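Local coordinates for protein serine acetyltransferase 1, putative (Entamoeba histolytica, PDB 7BW9) that probably transfers an acetyl group to serine in cysteine biosynthesis, as a left-handed beta-helical enzyme that binds cysteine in this crystal, at residues Tyr16-Phe29 against Lys43-Arg56. Sequence-based numbering, arbitrary orientation.
Sequences YQSDNIAFKSTKQF and KILFPDFFTRRDKR
Gln-28 reaches across to the turn Arg-52 to Lys-55. Its CB lies 3.7 Å from CD of Arg-53. The chain leaves with CG anti to the backbone N (chi1 173°), then bends at chi2 (72°), which brings the amide up to the start of the turn. OE1 accepts a hydrogen bond from N of Arg-53 at 2.9 Å, tilted from the carbonyl plane, and also touches CG of that arginine. NE2 donates to O of Thr-51 (3.3 Å) from above its carbonyl plane, while NH2 of Arg-56 donates to the same oxygen at 2.6 Å from the opposite face. Arg-56 holds Thr-51 side-on, with NE going to OG1.

At the end of helix 2-17, OH of Tyr-16 donates to O of Ile-44 at 2.5 Å, in the carbonyl plane, and a water links the hydroxyl to O of Lys-43. CG of Pro-47 sits over one face of the tyrosine ring as a CH-pi contact, 3.7 Å from the centroid. Between these ends, N of Ser-25 donates to OD2 of Asp-48 (3.1 Å) on its anti side, and OG of Ser-25 accepts from N of Lys-27 in an ST turn. The Phe-29 and Phe-49 rings barely overlap; Phe-49 packs on helix 120-126, and Phe-29 meets Tyr-79 of the second subunit edge-to-face.

The contact joins two largely non-helical segments following helices 2-17 and 36-45, in the helical part preceding the beta-helix. Side chains of one satisfy backbone groups of the other. OD2 of Asp-48 also faces O of Ser-25, two acceptors without a hydrogen bond; the long, charge-only contact of OD1 with NH1 of Arg-56 may offset this.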
loop_
_atom_site.group_PDB
_atom_site.type_symbol
_atom_site.label_atom_id
_atom_site.label_comp_id
_atom_site.label_asym_id
_atom_site.label_seq_id
_atom_site.Cartn_x
_atom_site.Cartn_y
_atom_site.Cartn_z
ATOM N N TYR A 16 13.670 20.163 -21.719
ATOM C CA TYR A 16 14.212 18.852 -22.077
ATOM C C TYR A 16 15.616 18.993 -22.642
ATOM O O TYR A 16 16.515 18.214 -22.303
ATOM C CB TYR A 16 13.328 18.131 -23.105
ATOM C CG TYR A 16 11.881 17.906 -22.729
ATOM C CD1 TYR A 16 11.451 17.860 -21.393
ATOM C CD2 TYR A 16 10.939 17.726 -23.724
ATOM C CE1 TYR A 16 10.098 17.657 -21.091
ATOM C CE2 TYR A 16 9.619 17.526 -23.441
ATOM C CZ TYR A 16 9.190 17.483 -22.141
ATOM O OH TYR A 16 7.841 17.269 -21.942
ATOM N N GLN A 17 15.825 19.999 -23.497
ATOM C CA GLN A 17 17.083 20.108 -24.226
ATOM C C GLN A 17 18.229 20.560 -23.329
ATOM O O GLN A 17 19.359 20.094 -23.505
ATOM C CB GLN A 17 16.901 21.041 -25.421
ATOM C CG GLN A 17 15.782 20.559 -26.347
ATOM C CD GLN A 17 15.638 21.382 -27.614
ATOM O OE1 GLN A 17 15.562 22.614 -27.572
ATOM N NE2 GLN A 17 15.584 20.699 -28.753
ATOM N N SER A 18 17.960 21.410 -22.343
ATOM C CA SER A 18 19.000 21.810 -21.402
ATOM C C SER A 18 19.299 20.754 -20.348
ATOM O O SER A 18 20.157 20.988 -19.496
ATOM C CB SER A 18 18.613 23.114 -20.710
ATOM O OG SER A 18 17.334 23.003 -20.126
ATOM N N ASP A 19 18.623 19.611 -20.378
ATOM C CA ASP A 19 18.853 18.591 -19.368
ATOM C C ASP A 19 20.293 18.111 -19.403
ATOM O O ASP A 19 20.905 18.005 -20.466
ATOM C CB ASP A 19 17.932 17.394 -19.591
ATOM C CG ASP A 19 16.578 17.577 -18.963
ATOM O OD1 ASP A 19 16.398 18.524 -18.168
ATOM O OD2 ASP A 19 15.694 16.762 -19.271
ATOM N N ASN A 20 20.831 17.805 -18.228
ATOM C CA ASN A 20 22.077 17.063 -18.190
ATOM C C ASN A 20 21.904 15.730 -18.903
ATOM O O ASN A 20 20.822 15.138 -18.917
ATOM C CB ASN A 20 22.537 16.828 -16.752
ATOM C CG ASN A 20 23.954 16.302 -16.688
ATOM O OD1 ASN A 20 24.191 15.101 -16.821
ATOM N ND2 ASN A 20 24.908 17.206 -16.498
ATOM N N ILE A 21 23.001 15.261 -19.497
ATOM C CA ILE A 21 23.029 14.011 -20.251
ATOM C C ILE A 21 22.472 12.853 -19.438
ATOM O O ILE A 21 21.908 11.904 -19.996
ATOM C CB ILE A 21 24.474 13.719 -20.713
ATOM C CG1 ILE A 21 25.172 15.002 -21.165
ATOM C CG2 ILE A 21 24.492 12.695 -21.829
ATOM C CD1 ILE A 21 25.897 15.758 -20.048
ATOM N N ALA A 22 22.627 12.902 -18.111
ATOM C CA ALA A 22 22.202 11.788 -17.273
ATOM C C ALA A 22 20.694 11.588 -17.320
ATOM O O ALA A 22 20.211 10.478 -17.074
ATOM C CB ALA A 22 22.660 12.012 -15.828
ATOM N N PHE A 23 19.938 12.643 -17.622
ATOM C CA PHE A 23 18.485 12.576 -17.685
ATOM C C PHE A 23 17.959 12.166 -19.047
ATOM O O PHE A 23 16.741 12.039 -19.209
ATOM C CB PHE A 23 17.877 13.926 -17.309
ATOM C CG PHE A 23 17.978 14.228 -15.852
ATOM C CD1 PHE A 23 17.111 13.634 -14.950
ATOM C CD2 PHE A 23 18.959 15.083 -15.377
ATOM C CE1 PHE A 23 17.211 13.907 -13.600
ATOM C CE2 PHE A 23 19.067 15.361 -14.029
ATOM C CZ PHE A 23 18.187 14.772 -13.139
ATOM N N LYS A 24 18.833 11.971 -20.026
ATOM C CA LYS A 24 18.417 11.670 -21.386
ATOM C C LYS A 24 18.670 10.205 -21.686
ATOM O O LYS A 24 19.511 9.558 -21.055
ATOM C CB LYS A 24 19.155 12.558 -22.389
ATOM C CG LYS A 24 18.987 14.037 -22.087
ATOM C CD LYS A 24 19.886 14.904 -22.941
ATOM C CE LYS A 24 19.102 16.058 -23.532
ATOM N NZ LYS A 24 19.974 17.163 -24.029
ATOM N N SER A 25 17.913 9.681 -22.639
ATOM C CA SER A 25 18.050 8.281 -22.992
ATOM C C SER A 25 17.453 8.086 -24.379
ATOM O O SER A 25 16.395 8.641 -24.697
ATOM C CB SER A 25 17.372 7.384 -21.950
ATOM O OG SER A 25 16.979 6.133 -22.483
ATOM N N THR A 26 18.157 7.324 -25.205
ATOM C CA THR A 26 17.744 7.043 -26.567
ATOM C C THR A 26 16.958 5.755 -26.672
ATOM O O THR A 26 16.664 5.313 -27.783
ATOM C CB THR A 26 18.970 6.966 -27.472
ATOM O OG1 THR A 26 19.790 5.866 -27.055
ATOM C CG2 THR A 26 19.780 8.255 -27.382
ATOM N N LYS A 27 16.611 5.146 -25.548
ATOM C CA LYS A 27 16.034 3.814 -25.541
ATOM C C LYS A 27 14.513 3.881 -25.490
ATOM O O LYS A 27 13.909 4.922 -25.213
ATOM C CB LYS A 27 16.590 3.017 -24.361
ATOM C CG LYS A 27 18.007 3.439 -23.990
ATOM C CD LYS A 27 18.782 2.306 -23.357
ATOM C CE LYS A 27 18.832 2.447 -21.853
ATOM N NZ LYS A 27 19.907 1.591 -21.291
ATOM N N GLN A 28 13.892 2.742 -25.768
ATOM C CA GLN A 28 12.439 2.613 -25.824
ATOM C C GLN A 28 12.015 1.659 -24.708
ATOM O O GLN A 28 12.156 0.441 -24.842
ATOM C CB GLN A 28 11.998 2.116 -27.204
ATOM C CG GLN A 28 10.520 1.791 -27.331
ATOM C CD GLN A 28 9.659 3.035 -27.352
ATOM O OE1 GLN A 28 9.436 3.635 -28.404
ATOM N NE2 GLN A 28 9.173 3.435 -26.181
ATOM N N PHE A 29 11.495 2.230 -23.564
ATOM C CA PHE A 29 11.086 1.361 -22.466
ATOM C C PHE A 29 9.638 0.929 -22.637
ATOM O O PHE A 29 8.849 1.632 -23.268
ATOM C CB PHE A 29 11.235 2.076 -21.121
ATOM C CG PHE A 29 12.619 2.566 -20.845
ATOM C CD1 PHE A 29 13.036 3.811 -21.300
ATOM C CD2 PHE A 29 13.507 1.789 -20.108
ATOM C CE1 PHE A 29 14.324 4.267 -21.036
ATOM C CE2 PHE A 29 14.789 2.235 -19.838
ATOM C CZ PHE A 29 15.201 3.478 -20.306
ATOM N N LYS A 43 5.050 11.238 -18.459
ATOM C CA LYS A 43 5.387 11.499 -19.854
ATOM C C LYS A 43 5.721 12.970 -20.071
ATOM O O LYS A 43 6.601 13.300 -20.877
ATOM C CB LYS A 43 4.231 11.082 -20.771
ATOM C CG LYS A 43 3.853 9.614 -20.684
ATOM C CD LYS A 43 2.747 9.250 -21.677
ATOM C CE LYS A 43 2.377 7.774 -21.567
ATOM N NZ LYS A 43 1.647 7.265 -22.766
ATOM N N ILE A 44 5.027 13.872 -19.374
ATOM C CA ILE A 44 5.331 15.295 -19.533
ATOM C C ILE A 44 6.715 15.622 -18.974
ATOM O O ILE A 44 7.489 16.361 -19.594
ATOM C CB ILE A 44 4.247 16.162 -18.872
ATOM C CG1 ILE A 44 2.926 16.064 -19.645
ATOM C CG2 ILE A 44 4.718 17.606 -18.804
ATOM C CD1 ILE A 44 1.697 16.455 -18.826
ATOM N N LEU A 45 7.057 15.085 -17.800
ATOM C CA LEU A 45 8.317 15.502 -17.181
ATOM C C LEU A 45 9.534 14.766 -17.740
ATOM O O LEU A 45 10.636 15.323 -17.745
ATOM C CB LEU A 45 8.261 15.298 -15.671
ATOM C CG LEU A 45 7.185 16.056 -14.896
ATOM C CD1 LEU A 45 7.200 15.554 -13.476
ATOM C CD2 LEU A 45 7.428 17.543 -14.942
ATOM N N PHE A 46 9.386 13.524 -18.185
ATOM C CA PHE A 46 10.516 12.747 -18.694
ATOM C C PHE A 46 10.091 11.900 -19.877
ATOM O O PHE A 46 10.046 10.669 -19.792
ATOM C CB PHE A 46 11.103 11.866 -17.597
ATOM C CG PHE A 46 11.588 12.625 -16.436
ATOM C CD1 PHE A 46 12.806 13.276 -16.490
ATOM C CD2 PHE A 46 10.824 12.703 -15.279
ATOM C CE1 PHE A 46 13.269 13.989 -15.403
ATOM C CE2 PHE A 46 11.277 13.421 -14.188
ATOM C CZ PHE A 46 12.503 14.070 -14.256
ATOM N N PRO A 47 9.795 12.532 -21.017
ATOM C CA PRO A 47 9.392 11.746 -22.194
ATOM C C PRO A 47 10.346 10.611 -22.523
ATOM O O PRO A 47 9.894 9.524 -22.904
ATOM C CB PRO A 47 9.335 12.795 -23.317
ATOM C CG PRO A 47 9.962 14.062 -22.739
ATOM C CD PRO A 47 9.710 13.981 -21.266
ATOM N N ASP A 48 11.651 10.809 -22.355
ATOM C CA ASP A 48 12.584 9.763 -22.769
ATOM C C ASP A 48 12.346 8.437 -22.055
ATOM O O ASP A 48 12.664 7.384 -22.617
ATOM C CB ASP A 48 14.025 10.218 -22.553
ATOM C CG ASP A 48 14.479 11.238 -23.588
ATOM O OD1 ASP A 48 13.628 11.755 -24.352
ATOM O OD2 ASP A 48 15.693 11.534 -23.623
ATOM N N PHE A 49 11.758 8.447 -20.856
ATOM C CA PHE A 49 11.592 7.205 -20.105
ATOM C C PHE A 49 10.184 6.643 -20.158
ATOM O O PHE A 49 9.972 5.500 -19.724
ATOM C CB PHE A 49 12.026 7.414 -18.639
ATOM C CG PHE A 49 13.463 7.833 -18.513
ATOM C CD1 PHE A 49 14.464 6.885 -18.413
ATOM C CD2 PHE A 49 13.819 9.172 -18.577
ATOM C CE1 PHE A 49 15.794 7.272 -18.334
ATOM C CE2 PHE A 49 15.142 9.561 -18.502
ATOM C CZ PHE A 49 16.132 8.609 -18.379
ATOM N N PHE A 50 9.218 7.390 -20.679
ATOM C CA PHE A 50 7.829 6.961 -20.596
ATOM C C PHE A 50 7.050 6.983 -21.908
ATOM O O PHE A 50 5.895 6.547 -21.910
ATOM C CB PHE A 50 7.067 7.823 -19.574
ATOM C CG PHE A 50 7.559 7.668 -18.148
ATOM C CD1 PHE A 50 7.180 6.575 -17.382
ATOM C CD2 PHE A 50 8.391 8.620 -17.584
ATOM C CE1 PHE A 50 7.626 6.438 -16.071
ATOM C CE2 PHE A 50 8.842 8.491 -16.264
ATOM C CZ PHE A 50 8.459 7.398 -15.512
ATOM N N THR A 51 7.609 7.484 -23.007
ATOM C CA THR A 51 6.837 7.610 -24.237
ATOM C C THR A 51 7.462 6.808 -25.365
ATOM O O THR A 51 8.671 6.558 -25.383
ATOM C CB THR A 51 6.727 9.065 -24.705
ATOM O OG1 THR A 51 8.030 9.554 -25.027
ATOM C CG2 THR A 51 6.100 9.930 -23.634
ATOM N N ARG A 52 6.607 6.448 -26.327
ATOM C CA ARG A 52 7.057 5.912 -27.606
ATOM C C ARG A 52 7.935 6.921 -28.337
ATOM O O ARG A 52 7.631 8.114 -28.382
ATOM C CB ARG A 52 5.850 5.565 -28.472
ATOM C CG ARG A 52 5.311 4.169 -28.269
ATOM C CD ARG A 52 4.015 4.019 -29.035
ATOM N NE ARG A 52 4.162 4.449 -30.427
ATOM C CZ ARG A 52 3.146 4.643 -31.264
ATOM N NH1 ARG A 52 1.899 4.446 -30.854
ATOM N NH2 ARG A 52 3.375 5.037 -32.514
ATOM N N ARG A 53 9.025 6.433 -28.929
ATOM C CA ARG A 53 10.007 7.336 -29.529
ATOM C C ARG A 53 9.398 8.222 -30.617
ATOM O O ARG A 53 9.875 9.339 -30.840
ATOM C CB ARG A 53 11.180 6.530 -30.078
ATOM C CG ARG A 53 11.887 5.715 -29.015
ATOM C CD ARG A 53 12.898 4.755 -29.614
ATOM N NE ARG A 53 13.934 5.454 -30.368
ATOM C CZ ARG A 53 15.168 4.991 -30.541
ATOM N NH1 ARG A 53 15.521 3.826 -29.995
ATOM N NH2 ARG A 53 16.049 5.696 -31.251
ATOM N N ASP A 54 8.334 7.772 -31.280
ATOM C CA ASP A 54 7.665 8.588 -32.287
ATOM C C ASP A 54 6.549 9.464 -31.710
ATOM O O ASP A 54 5.651 9.871 -32.454
ATOM C CB ASP A 54 7.108 7.701 -33.403
ATOM C CG ASP A 54 6.149 6.656 -32.887
ATOM O OD1 ASP A 54 5.905 6.630 -31.662
ATOM O OD2 ASP A 54 5.643 5.855 -33.699
ATOM N N LYS A 55 6.578 9.754 -30.411
ATOM C CA LYS A 55 5.606 10.648 -29.782
ATOM C C LYS A 55 6.315 11.673 -28.909
ATOM O O LYS A 55 5.917 11.938 -27.771
ATOM C CB LYS A 55 4.575 9.884 -28.954
ATOM C CG LYS A 55 4.032 8.628 -29.608
ATOM C CD LYS A 55 3.005 8.958 -30.683
ATOM C CE LYS A 55 1.656 9.333 -30.074
ATOM N NZ LYS A 55 0.589 9.434 -31.120
ATOM N N ARG A 56 7.376 12.279 -29.432
ATOM C CA ARG A 56 8.165 13.225 -28.652
ATOM C C ARG A 56 8.356 14.541 -29.394
ATOM O O ARG A 56 9.408 15.178 -29.300
ATOM C CB ARG A 56 9.507 12.614 -28.270
ATOM C CG ARG A 56 9.376 11.475 -27.284
ATOM C CD ARG A 56 10.680 10.754 -27.076
ATOM N NE ARG A 56 10.449 9.403 -26.582
ATOM C CZ ARG A 56 11.417 8.536 -26.337
ATOM N NH1 ARG A 56 12.680 8.894 -26.546
ATOM N NH2 ARG A 56 11.123 7.320 -25.887
HETATM O O HOH W 1 6.156 15.038 -22.828
HETATM O O HOH W 2 10.743 5.136 -23.166
#